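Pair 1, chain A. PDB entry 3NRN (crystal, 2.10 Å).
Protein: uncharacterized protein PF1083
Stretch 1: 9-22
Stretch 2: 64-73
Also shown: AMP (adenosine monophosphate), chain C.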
# COMPACT_ATOMS: atom_id res chain seq x y z
N GLY A 9 -0.58 -10.83 -6.81
CA GLY A 9 -0.52 -9.42 -6.45
C GLY A 9 0.89 -9.16 -5.95
O GLY A 9 1.74 -10.05 -5.98
N LEU A 10 1.14 -7.93 -5.49
CA LEU A 10 2.46 -7.58 -4.99
C LEU A 10 2.93 -8.54 -3.89
O LEU A 10 4.03 -9.10 -3.97
CB LEU A 10 2.47 -6.15 -4.46
CG LEU A 10 3.83 -5.70 -3.94
CD1 LEU A 10 4.86 -5.72 -5.08
CD2 LEU A 10 3.72 -4.30 -3.33
N GLY A 11 2.10 -8.74 -2.86
CA GLY A 11 2.48 -9.64 -1.80
C GLY A 11 2.81 -11.05 -2.30
O GLY A 11 3.83 -11.63 -1.92
N GLY A 12 1.94 -11.61 -3.14
CA GLY A 12 2.16 -12.95 -3.66
C GLY A 12 3.45 -13.05 -4.47
O GLY A 12 4.22 -14.00 -4.30
N LEU A 13 3.68 -12.09 -5.36
CA LEU A 13 4.87 -12.08 -6.20
C LEU A 13 6.16 -11.86 -5.39
O LEU A 13 7.21 -12.41 -5.73
CB LEU A 13 4.73 -11.02 -7.30
CG LEU A 13 3.59 -11.31 -8.29
CD1 LEU A 13 3.36 -10.13 -9.21
CD2 LEU A 13 3.92 -12.58 -9.07
N LEU A 14 6.08 -11.06 -4.33
CA LEU A 14 7.25 -10.82 -3.48
C LEU A 14 7.62 -12.14 -2.79
O LEU A 14 8.78 -12.54 -2.78
CB LEU A 14 6.95 -9.74 -2.41
CG LEU A 14 6.89 -8.28 -2.88
CD1 LEU A 14 6.31 -7.38 -1.81
CD2 LEU A 14 8.31 -7.82 -3.25
N ALA A 15 6.63 -12.81 -2.22
CA ALA A 15 6.87 -14.08 -1.53
C ALA A 15 7.38 -15.14 -2.50
O ALA A 15 8.33 -15.87 -2.19
CB ALA A 15 5.59 -14.55 -0.87
N GLY A 16 6.75 -15.22 -3.67
CA GLY A 16 7.16 -16.20 -4.67
C GLY A 16 8.58 -15.98 -5.13
O GLY A 16 9.36 -16.92 -5.32
N ALA A 17 8.94 -14.72 -5.31
CA ALA A 17 10.28 -14.38 -5.75
C ALA A 17 11.30 -14.73 -4.67
O ALA A 17 12.33 -15.34 -4.96
CB ALA A 17 10.35 -12.90 -6.08
N PHE A 18 11.02 -14.36 -3.43
CA PHE A 18 11.96 -14.63 -2.33
C PHE A 18 12.21 -16.13 -2.18
O PHE A 18 13.36 -16.56 -2.05
CB PHE A 18 11.43 -14.08 -1.00
CG PHE A 18 12.41 -14.23 0.14
CD1 PHE A 18 13.34 -13.23 0.41
CD2 PHE A 18 12.41 -15.38 0.93
CE1 PHE A 18 14.27 -13.38 1.46
CE2 PHE A 18 13.34 -15.54 1.98
CZ PHE A 18 14.27 -14.53 2.24
N LEU A 19 11.14 -16.90 -2.19
CA LEU A 19 11.23 -18.34 -2.02
C LEU A 19 11.85 -19.05 -3.23
O LEU A 19 12.59 -20.02 -3.06
CB LEU A 19 9.84 -18.91 -1.72
CG LEU A 19 9.24 -18.46 -0.38
CD1 LEU A 19 7.81 -18.94 -0.25
CD2 LEU A 19 10.09 -18.99 0.77
N ALA A 20 11.56 -18.56 -4.43
CA ALA A 20 12.13 -19.18 -5.63
C ALA A 20 13.64 -18.96 -5.61
O ALA A 20 14.42 -19.85 -5.94
CB ALA A 20 11.54 -18.55 -6.87
N ARG A 21 14.05 -17.76 -5.20
CA ARG A 21 15.47 -17.43 -5.11
C ARG A 21 16.15 -18.38 -4.14
O ARG A 21 17.29 -18.80 -4.38
CB ARG A 21 15.66 -15.99 -4.62
CG ARG A 21 16.21 -15.03 -5.66
CD ARG A 21 17.20 -14.07 -5.01
NE ARG A 21 16.73 -13.61 -3.70
CZ ARG A 21 17.41 -13.73 -2.56
NH1 ARG A 21 18.62 -14.29 -2.56
NH2 ARG A 21 16.89 -13.30 -1.42
N ASN A 22 15.47 -18.73 -3.05
CA ASN A 22 16.06 -19.63 -2.07
C ASN A 22 15.93 -21.12 -2.41
O ASN A 22 15.94 -21.97 -1.52
CB ASN A 22 15.48 -19.36 -0.68
CG ASN A 22 16.05 -18.11 -0.04
OD1 ASN A 22 15.55 -17.00 -0.25
ND2 ASN A 22 17.12 -18.27 0.72
N PRO A 64 10.79 -1.16 3.94
CA PRO A 64 10.76 -2.62 3.78
C PRO A 64 10.65 -3.07 2.32
O PRO A 64 11.32 -4.02 1.90
CB PRO A 64 9.54 -3.03 4.61
CG PRO A 64 9.40 -1.93 5.62
CD PRO A 64 9.70 -0.70 4.81
N LEU A 65 9.80 -2.40 1.54
CA LEU A 65 9.62 -2.78 0.14
C LEU A 65 10.89 -2.62 -0.67
O LEU A 65 11.29 -3.54 -1.39
CB LEU A 65 8.47 -1.99 -0.51
CG LEU A 65 8.19 -2.34 -1.99
CD1 LEU A 65 7.97 -3.85 -2.15
CD2 LEU A 65 6.97 -1.56 -2.47
N ALA A 66 11.54 -1.46 -0.56
CA ALA A 66 12.79 -1.24 -1.30
C ALA A 66 13.83 -2.26 -0.86
O ALA A 66 14.52 -2.84 -1.69
CB ALA A 66 13.31 0.16 -1.06
N HIS A 67 13.92 -2.50 0.45
CA HIS A 67 14.89 -3.47 0.96
C HIS A 67 14.66 -4.85 0.36
O HIS A 67 15.61 -5.50 -0.07
CB HIS A 67 14.83 -3.58 2.48
CG HIS A 67 15.83 -4.54 3.04
ND1 HIS A 67 17.19 -4.39 2.86
CD2 HIS A 67 15.67 -5.70 3.72
CE1 HIS A 67 17.82 -5.41 3.41
NE2 HIS A 67 16.92 -6.22 3.94
N LEU A 68 13.41 -5.28 0.33
CA LEU A 68 13.07 -6.58 -0.21
C LEU A 68 13.42 -6.67 -1.68
O LEU A 68 13.95 -7.68 -2.14
CB LEU A 68 11.57 -6.87 -0.05
CG LEU A 68 11.10 -7.69 1.15
CD1 LEU A 68 9.62 -8.05 0.92
CD2 LEU A 68 11.94 -8.95 1.30
N LEU A 69 13.12 -5.61 -2.42
CA LEU A 69 13.44 -5.60 -3.84
C LEU A 69 14.95 -5.68 -4.04
O LEU A 69 15.43 -6.39 -4.93
CB LEU A 69 12.88 -4.33 -4.50
CG LEU A 69 11.35 -4.25 -4.42
CD1 LEU A 69 10.88 -2.88 -4.87
CD2 LEU A 69 10.73 -5.36 -5.28
N ARG A 70 15.71 -4.97 -3.21
CA ARG A 70 17.16 -5.02 -3.35
C ARG A 70 17.71 -6.42 -3.11
O ARG A 70 18.47 -6.93 -3.93
CB ARG A 70 17.84 -4.03 -2.39
CG ARG A 70 19.37 -4.01 -2.55
CD ARG A 70 20.04 -2.92 -1.71
NE ARG A 70 19.52 -1.60 -2.04
CZ ARG A 70 19.94 -0.46 -1.49
NH1 ARG A 70 20.91 -0.48 -0.58
NH2 ARG A 70 19.39 0.69 -1.85
N ILE A 71 17.33 -7.06 -2.00
CA ILE A 71 17.86 -8.38 -1.71
C ILE A 71 17.38 -9.46 -2.69
O ILE A 71 18.01 -10.51 -2.81
CB ILE A 71 17.56 -8.81 -0.25
CG1 ILE A 71 16.06 -9.01 -0.03
CG2 ILE A 71 18.09 -7.74 0.71
CD1 ILE A 71 15.73 -9.63 1.31
N LEU A 72 16.28 -9.19 -3.39
CA LEU A 72 15.78 -10.15 -4.37
C LEU A 72 16.54 -10.04 -5.68
O LEU A 72 16.46 -10.93 -6.53
CB LEU A 72 14.30 -9.91 -4.65
CG LEU A 72 13.35 -10.31 -3.51
CD1 LEU A 72 11.93 -9.97 -3.91
CD2 LEU A 72 13.50 -11.79 -3.21
N GLY A 73 17.27 -8.94 -5.84
CA GLY A 73 18.02 -8.74 -7.07
C GLY A 73 17.19 -7.99 -8.09
O GLY A 73 17.51 -7.98 -9.28
P AMP C . -4.02 -7.78 -4.98
O1P AMP C . -3.26 -8.48 -3.86
O2P AMP C . -5.46 -7.53 -4.53
O3P AMP C . -3.30 -6.66 -5.60
O5' AMP C . -4.13 -9.01 -6.00
C5' AMP C . -4.53 -10.29 -5.52
C4' AMP C . -4.56 -11.14 -6.78
O4' AMP C . -5.31 -12.34 -6.60
C3' AMP C . -5.16 -10.44 -7.99
O3' AMP C . -4.13 -10.53 -9.00
C2' AMP C . -6.40 -11.30 -8.31
O2' AMP C . -6.77 -11.40 -9.70
C1' AMP C . -5.94 -12.65 -7.80
N9 AMP C . -7.01 -13.55 -7.33
C8 AMP C . -8.12 -13.23 -6.62
N7 AMP C . -8.81 -14.36 -6.31
C5 AMP C . -8.10 -15.40 -6.77
C6 AMP C . -8.30 -16.85 -6.76
N6 AMP C . -9.42 -17.36 -6.18
N1 AMP C . -7.34 -17.60 -7.35
C2 AMP C . -6.21 -17.04 -7.90
N3 AMP C . -5.98 -15.70 -7.99
C4 AMP C . -6.90 -14.87 -7.44

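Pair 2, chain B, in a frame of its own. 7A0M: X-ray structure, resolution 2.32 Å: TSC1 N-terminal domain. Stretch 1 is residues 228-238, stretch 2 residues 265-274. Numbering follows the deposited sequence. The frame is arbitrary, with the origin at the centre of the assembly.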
# COMPACT_ATOMS: atom_id res chain seq x y z
N LEU B 228 21.98 20.69 17.64
CA LEU B 228 21.46 21.03 16.32
C LEU B 228 20.16 20.29 16.01
O LEU B 228 19.23 20.88 15.45
CB LEU B 228 22.51 20.74 15.24
CG LEU B 228 22.08 21.08 13.82
CD1 LEU B 228 21.66 22.54 13.73
CD2 LEU B 228 23.21 20.80 12.83
N PHE B 229 20.08 19.00 16.37
CA PHE B 229 18.90 18.21 16.04
C PHE B 229 17.64 18.79 16.67
O PHE B 229 16.61 18.93 16.00
CB PHE B 229 19.10 16.76 16.48
CG PHE B 229 18.03 15.83 16.00
CD1 PHE B 229 17.98 15.44 14.67
CD2 PHE B 229 17.08 15.33 16.87
CE1 PHE B 229 16.99 14.58 14.22
CE2 PHE B 229 16.09 14.47 16.43
CZ PHE B 229 16.04 14.10 15.10
N GLY B 230 17.71 19.13 17.96
CA GLY B 230 16.55 19.72 18.62
C GLY B 230 16.11 21.03 18.01
O GLY B 230 14.91 21.34 18.00
N ASN B 231 17.05 21.82 17.48
CA ASN B 231 16.69 23.09 16.88
C ASN B 231 16.12 22.92 15.48
O ASN B 231 15.34 23.77 15.02
CB ASN B 231 17.91 24.02 16.84
CG ASN B 231 18.20 24.64 18.20
OD1 ASN B 231 17.28 24.99 18.94
ND2 ASN B 231 19.48 24.78 18.53
N ILE B 232 16.49 21.85 14.78
CA ILE B 232 15.81 21.49 13.53
C ILE B 232 14.34 21.22 13.81
O ILE B 232 13.45 21.75 13.12
CB ILE B 232 16.49 20.28 12.87
CG1 ILE B 232 17.93 20.62 12.49
CG2 ILE B 232 15.69 19.83 11.65
CD1 ILE B 232 18.76 19.41 12.12
N LEU B 233 14.06 20.39 14.82
CA LEU B 233 12.68 20.11 15.20
C LEU B 233 11.98 21.37 15.71
O LEU B 233 10.78 21.56 15.49
CB LEU B 233 12.64 19.02 16.26
CG LEU B 233 13.33 17.70 15.90
CD1 LEU B 233 13.04 16.63 16.94
CD2 LEU B 233 12.93 17.22 14.51
N GLN B 234 12.72 22.24 16.40
CA GLN B 234 12.13 23.47 16.92
C GLN B 234 11.72 24.40 15.79
O GLN B 234 10.67 25.05 15.87
CB GLN B 234 13.12 24.15 17.87
CG GLN B 234 12.54 25.32 18.65
CD GLN B 234 13.23 25.51 19.98
OE1 GLN B 234 12.88 26.41 20.74
NE2 GLN B 234 14.19 24.64 20.29
N SER B 235 12.53 24.50 14.74
CA SER B 235 12.14 25.27 13.57
C SER B 235 10.90 24.68 12.91
O SER B 235 10.01 25.42 12.48
CB SER B 235 13.30 25.34 12.57
OG SER B 235 12.92 26.02 11.39
N LEU B 236 10.83 23.35 12.82
CA LEU B 236 9.68 22.70 12.21
C LEU B 236 8.40 22.94 13.00
O LEU B 236 7.30 22.91 12.43
CB LEU B 236 9.95 21.20 12.08
CG LEU B 236 10.96 20.79 11.01
CD1 LEU B 236 11.51 19.40 11.29
CD2 LEU B 236 10.33 20.83 9.63
N GLN B 237 8.52 23.19 14.31
CA GLN B 237 7.35 23.40 15.15
C GLN B 237 6.92 24.86 15.24
O GLN B 237 5.74 25.14 15.48
CB GLN B 237 7.60 22.89 16.57
CG GLN B 237 7.69 21.38 16.70
CD GLN B 237 7.91 20.95 18.14
OE1 GLN B 237 8.84 20.21 18.45
NE2 GLN B 237 7.03 21.41 19.03
N LYS B 238 7.85 25.80 15.05
CA LYS B 238 7.58 27.20 15.37
C LYS B 238 7.69 28.14 14.18
O LYS B 238 6.88 29.06 14.06
CB LYS B 238 8.53 27.68 16.48
CG LYS B 238 8.40 26.93 17.78
CD LYS B 238 9.47 27.37 18.77
CE LYS B 238 9.38 26.59 20.07
NZ LYS B 238 10.22 27.21 21.13
N PRO B 265 12.57 8.39 21.48
CA PRO B 265 12.09 9.47 22.37
C PRO B 265 11.56 10.67 21.62
O PRO B 265 10.83 11.48 22.21
CB PRO B 265 13.34 9.83 23.19
CG PRO B 265 14.21 8.63 23.12
CD PRO B 265 13.99 8.06 21.75
N TYR B 266 11.89 10.83 20.34
CA TYR B 266 11.45 11.98 19.56
C TYR B 266 10.18 11.71 18.76
O TYR B 266 9.65 12.65 18.15
CB TYR B 266 12.57 12.41 18.59
CG TYR B 266 13.83 12.88 19.28
CD1 TYR B 266 13.97 14.19 19.71
CD2 TYR B 266 14.88 12.00 19.52
CE1 TYR B 266 15.12 14.62 20.34
CE2 TYR B 266 16.04 12.42 20.15
CZ TYR B 266 16.15 13.73 20.56
OH TYR B 266 17.30 14.15 21.19
N LEU B 267 9.68 10.48 18.76
CA LEU B 267 8.52 10.14 17.94
C LEU B 267 7.30 11.01 18.21
O LEU B 267 6.67 11.47 17.23
CB LEU B 267 8.19 8.65 18.11
CG LEU B 267 9.14 7.69 17.41
CD1 LEU B 267 8.68 6.25 17.58
CD2 LEU B 267 9.27 8.03 15.93
N PRO B 268 6.89 11.28 19.46
CA PRO B 268 5.76 12.21 19.65
C PRO B 268 6.01 13.57 19.03
O PRO B 268 5.08 14.17 18.47
CB PRO B 268 5.64 12.30 21.18
CG PRO B 268 6.20 11.01 21.67
CD PRO B 268 7.34 10.70 20.74
N THR B 269 7.24 14.07 19.10
CA THR B 269 7.57 15.33 18.44
C THR B 269 7.52 15.19 16.93
O THR B 269 6.96 16.05 16.23
CB THR B 269 8.96 15.79 18.89
OG1 THR B 269 8.99 15.92 20.32
CG2 THR B 269 9.31 17.13 18.26
N LEU B 270 8.09 14.11 16.40
CA LEU B 270 8.09 13.89 14.95
C LEU B 270 6.68 13.74 14.41
O LEU B 270 6.37 14.25 13.32
CB LEU B 270 8.94 12.66 14.61
CG LEU B 270 10.42 12.75 14.99
CD1 LEU B 270 11.10 11.40 14.82
CD2 LEU B 270 11.12 13.81 14.14
N PHE B 271 5.81 13.04 15.14
CA PHE B 271 4.43 12.88 14.70
C PHE B 271 3.67 14.21 14.74
O PHE B 271 2.88 14.50 13.83
CB PHE B 271 3.72 11.84 15.56
CG PHE B 271 4.28 10.45 15.42
CD1 PHE B 271 4.97 10.08 14.28
CD2 PHE B 271 4.12 9.52 16.44
CE1 PHE B 271 5.48 8.80 14.15
CE2 PHE B 271 4.63 8.24 16.31
CZ PHE B 271 5.31 7.88 15.17
N ASN B 272 3.90 15.01 15.78
CA ASN B 272 3.24 16.32 15.86
C ASN B 272 3.70 17.25 14.75
O ASN B 272 2.91 18.07 14.26
CB ASN B 272 3.49 16.95 17.23
CG ASN B 272 2.71 16.27 18.34
OD1 ASN B 272 1.70 15.61 18.09
ND2 ASN B 272 3.17 16.43 19.57
N ILE B 273 4.97 17.16 14.35
CA ILE B 273 5.46 17.97 13.24
C ILE B 273 4.73 17.61 11.96
O ILE B 273 4.34 18.49 11.18
CB ILE B 273 6.99 17.80 13.08
CG1 ILE B 273 7.72 18.47 14.25
CG2 ILE B 273 7.46 18.37 11.75
CD1 ILE B 273 9.21 18.23 14.25
N TYR B 274 4.51 16.31 11.71
CA TYR B 274 3.76 15.90 10.54
C TYR B 274 2.35 16.47 10.55
O TYR B 274 1.85 16.94 9.52
CB TYR B 274 3.71 14.37 10.45
CG TYR B 274 2.64 13.85 9.51
CD1 TYR B 274 2.86 13.80 8.14
CD2 TYR B 274 1.42 13.40 10.00
CE1 TYR B 274 1.89 13.33 7.28
CE2 TYR B 274 0.44 12.93 9.15
CZ TYR B 274 0.68 12.90 7.79
OH TYR B 274 -0.29 12.43 6.94

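The two pairs differ most sharply where the helices spread apart, at the N-terminal end of the contact. In pair 1 this place is filled by leucines: Leu A10 CD2 lies 4.3 Å from Leu A65 CD2. In pair 2 the matching positions carry two aromatic rings, Phe B229 and Tyr B266, packed edge to face, with centroids 5.1 Å apart and planes at 82°. The edge of Phe B229 meets the face of Tyr B266, and Phe B229 CE2 approaches Tyr B266 CD1 to 3.9 Å. Flat rings reach far from the backbone, so they fill the wider gap well; the leucines do so with branched ends that only just touch.

The frame beneath is the same. In each pair two helices run in roughly the same direction, at 34°, with axes 10.4 Å apart at closest approach in pair 1 and 9.7 Å in pair 2. Fourteen central residues superpose with an RMSD of 0.4 Å. The CA atoms converge toward the C-terminal end, from 7.9 Å between Leu A14 CA and Leu A68 CA to 6.2 Å between Phe A18 CA and Leu A72 CA; the matching positions Leu B233, Thr B269, Gln B237 and Ile B273 narrow likewise.

The most conservative match is in the middle. Leu A14 and Leu B233 share the m,t rotamer, as do their partners Leu A69 and Leu B270. Leu A14 sits as a knob among Leu A65, Leu A68, Leu A69 and Leu A72, its CD2 4.0 Å from Leu A69 CD2; Leu B233 CD2 is 3.9 Å from Leu B270 CD2. Leu A68 is matched by Thr B269, a shorter residue whose methyl still supplies an apolar surface, with CG2 4.0 Å from Leu B233 CD1.

Where the backbones draw close, Leu A72 is itself a knob, among Leu A14, Ala A17, Phe A18 and Arg A21. Its CD2 comes within 3.3 Å of Phe A18 CA, and small Ala A17 leaves its CB 4.0 Å from Leu A72 CD1. Pair 2 puts Ile B273 here against the larger Leu B236, whose CB is 3.8 Å from Ile B273 CD1.

Phe A18 corresponds to Gln B237. The buried ring turns its edge to Ile A71, CE1 to CD1 at 4.0 Å. The exposed glutamine suits a solvent-facing margin: its aliphatic CG packs 3.8 Å from Ile B273 CG1, while OE1 lies 3.1 Å from Thr B269 CG2. Neither pair has a hydrogen bond across the helices; the contact is made largely by apolar packing.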